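Local coordinates for protein pyruvate kinase 1 (PDB 4KCT) that catalyses transfer of a phosphoryl group from phosphoenolpyruvate to ADP, giving pyruvate and ATP, and also has an intrinsic oxaloacetate decarboxylase activity, at residues I419-R425 against S437-Y443. Residues are numbered along the deposited sequence; the frame is centred on the assembly and turned at random.
Sequences IICVTTR and SVVSVFY
Thr423 O takes the N-H of Tyr443 at 2.7 Å, almost straight at 177°, and with it ends the pairing of two parallel strands, 419-423 and 438-442, joined through helix 426-431 as a beta-alpha-beta unit of the C-terminal alpha/beta domain. Six backbone bonds link the pair, starting where Ile419 N meets Ser437 O and then alternating along the strands; 438-442 is the outermost strand of its sheet within the chain. On one face Ile420 CG2 and Val441 CG2 lie side by side, 4.1 Å apart, under helix 455-467. Further along, Val422 CG1, anti to its own N (chi1 -179°), reaches Tyr443 CB at 3.8 Å. The other face carries Val438, whose CG1 packs on Cys421 CB at 3.9 Å while CG2 lies against Ile419.

At the end of strand 419-423, Thr423 OG1 accepts from Arg425 N in an ST turn that leads into helix 426-431, and it also hydrogen-bonds Ser401 O. Thr424 OG1 hydrogen-bonds Asn402 OD1, and the Thr424 side chain lies about 6 Å from the bound fructose 2,6-bisphosphate. One water donates to both Thr424 O and Tyr443 O, while Phe442 brings its ring edge up to that same threonine carbonyl, CE1 3.3 Å from Thr424 O.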
loop_
_atom_site.group_PDB
_atom_site.type_symbol
_atom_site.label_atom_id
_atom_site.label_comp_id
_atom_site.label_asym_id
_atom_site.label_seq_id
_atom_site.Cartn_x
_atom_site.Cartn_y
_atom_site.Cartn_z
ATOM N N ILE A 419 12.348 -25.722 -5.295
ATOM C CA ILE A 419 13.636 -25.489 -4.643
ATOM C C ILE A 419 14.390 -26.817 -4.583
ATOM O O ILE A 419 14.057 -27.707 -3.785
ATOM C CB ILE A 419 13.443 -25.020 -3.208
ATOM C CG1 ILE A 419 12.570 -23.764 -3.157
ATOM C CG2 ILE A 419 14.800 -24.813 -2.509
ATOM C CD1 ILE A 419 12.123 -23.443 -1.737
ATOM N N ILE A 420 15.358 -26.983 -5.474
ATOM C CA ILE A 420 16.198 -28.167 -5.444
ATOM C C ILE A 420 17.254 -28.027 -4.358
ATOM O O ILE A 420 18.001 -27.060 -4.346
ATOM C CB ILE A 420 16.905 -28.355 -6.799
ATOM C CG1 ILE A 420 15.845 -28.515 -7.917
ATOM C CG2 ILE A 420 17.842 -29.565 -6.746
ATOM C CD1 ILE A 420 16.425 -28.409 -9.308
ATOM N N CYS A 421 17.265 -28.956 -3.405
ATOM C CA CYS A 421 18.236 -28.915 -2.348
ATOM C C CYS A 421 19.200 -30.100 -2.516
ATOM O O CYS A 421 18.777 -31.284 -2.464
ATOM C CB CYS A 421 17.552 -29.003 -0.988
ATOM S SG CYS A 421 18.740 -29.148 0.387
ATOM N N VAL A 422 20.475 -29.792 -2.729
ATOM C CA VAL A 422 21.514 -30.820 -2.703
ATOM C C VAL A 422 22.087 -30.922 -1.301
ATOM O O VAL A 422 22.577 -29.916 -0.729
ATOM C CB VAL A 422 22.639 -30.536 -3.714
ATOM C CG1 VAL A 422 23.689 -31.653 -3.652
ATOM C CG2 VAL A 422 22.060 -30.449 -5.129
ATOM N N THR A 423 21.931 -32.095 -0.704
ATOM C CA THR A 423 22.307 -32.290 0.668
ATOM C C THR A 423 23.297 -33.443 0.802
ATOM O O THR A 423 23.311 -34.364 -0.009
ATOM C CB THR A 423 21.058 -32.540 1.569
ATOM O OG1 THR A 423 21.468 -32.634 2.932
ATOM C CG2 THR A 423 20.343 -33.825 1.167
ATOM N N THR A 424 24.081 -33.422 1.867
ATOM C CA THR A 424 25.019 -34.513 2.143
ATOM C C THR A 424 24.475 -35.498 3.188
ATOM O O THR A 424 25.193 -36.406 3.618
ATOM C CB THR A 424 26.344 -33.944 2.676
ATOM O OG1 THR A 424 26.056 -33.062 3.763
ATOM C CG2 THR A 424 27.053 -33.150 1.581
ATOM N N ARG A 425 23.224 -35.312 3.611
ATOM C CA ARG A 425 22.608 -36.206 4.592
ATOM C C ARG A 425 21.281 -36.773 4.117
ATOM O O ARG A 425 20.351 -36.030 3.812
ATOM C CB ARG A 425 22.397 -35.491 5.920
ATOM C CG ARG A 425 23.678 -35.087 6.612
ATOM C CD ARG A 425 23.388 -34.378 7.923
ATOM N NE ARG A 425 24.420 -33.386 8.188
ATOM C CZ ARG A 425 24.323 -32.414 9.092
ATOM N NH1 ARG A 425 23.269 -32.344 9.907
ATOM N NH2 ARG A 425 25.297 -31.529 9.195
ATOM N N SER A 437 7.747 -26.850 -1.467
ATOM C CA SER A 437 8.560 -26.592 -2.714
ATOM C C SER A 437 9.851 -27.394 -2.859
ATOM O O SER A 437 10.420 -27.437 -3.938
ATOM C CB SER A 437 8.911 -25.105 -2.863
ATOM O OG SER A 437 7.762 -24.316 -2.711
ATOM N N VAL A 438 10.374 -27.921 -1.757
ATOM C CA VAL A 438 11.730 -28.478 -1.750
ATOM C C VAL A 438 11.722 -29.874 -2.328
ATOM O O VAL A 438 10.778 -30.648 -2.084
ATOM C CB VAL A 438 12.346 -28.508 -0.325
ATOM C CG1 VAL A 438 13.697 -29.204 -0.347
ATOM C CG2 VAL A 438 12.519 -27.081 0.179
ATOM N N VAL A 439 12.672 -30.125 -3.231
ATOM C CA VAL A 439 12.906 -31.459 -3.771
ATOM C C VAL A 439 14.390 -31.769 -3.545
ATOM O O VAL A 439 15.248 -30.975 -3.924
ATOM C CB VAL A 439 12.596 -31.498 -5.288
ATOM C CG1 VAL A 439 12.889 -32.884 -5.858
ATOM C CG2 VAL A 439 11.130 -31.136 -5.536
ATOM N N SER A 440 14.681 -32.883 -2.870
ATOM C CA SER A 440 16.046 -33.158 -2.396
ATOM C C SER A 440 16.807 -34.141 -3.261
ATOM O O SER A 440 16.215 -35.065 -3.848
ATOM C CB SER A 440 16.006 -33.665 -0.964
ATOM O OG SER A 440 15.591 -32.620 -0.102
ATOM N N VAL A 441 18.114 -33.908 -3.386
ATOM C CA VAL A 441 19.010 -34.837 -4.056
ATOM C C VAL A 441 20.177 -35.094 -3.133
ATOM O O VAL A 441 20.753 -34.155 -2.582
ATOM C CB VAL A 441 19.585 -34.246 -5.369
ATOM C CG1 VAL A 441 20.246 -35.347 -6.185
ATOM C CG2 VAL A 441 18.493 -33.597 -6.170
ATOM N N PHE A 442 20.551 -36.356 -2.983
ATOM C CA PHE A 442 21.615 -36.711 -2.067
ATOM C C PHE A 442 22.983 -36.669 -2.758
ATOM O O PHE A 442 23.179 -37.291 -3.807
ATOM C CB PHE A 442 21.353 -38.102 -1.507
ATOM C CG PHE A 442 22.440 -38.610 -0.602
ATOM C CD1 PHE A 442 22.781 -37.917 0.551
ATOM C CD2 PHE A 442 23.102 -39.804 -0.895
ATOM C CE1 PHE A 442 23.746 -38.427 1.424
ATOM C CE2 PHE A 442 24.053 -40.317 -0.036
ATOM C CZ PHE A 442 24.394 -39.620 1.117
ATOM N N TYR A 443 23.928 -35.956 -2.155
ATOM C CA TYR A 443 25.334 -35.997 -2.577
ATOM C C TYR A 443 26.125 -36.841 -1.602
ATOM O O TYR A 443 26.230 -36.501 -0.422
ATOM C CB TYR A 443 25.944 -34.583 -2.624
ATOM C CG TYR A 443 27.456 -34.572 -2.977
ATOM C CD1 TYR A 443 27.886 -34.746 -4.301
ATOM C CD2 TYR A 443 28.425 -34.380 -1.996
ATOM C CE1 TYR A 443 29.244 -34.786 -4.630
ATOM C CE2 TYR A 443 29.798 -34.410 -2.318
ATOM C CZ TYR A 443 30.186 -34.579 -3.653
ATOM O OH TYR A 443 31.516 -34.584 -4.006
HETATM O O HOH W 1 27.540 -37.181 2.159
#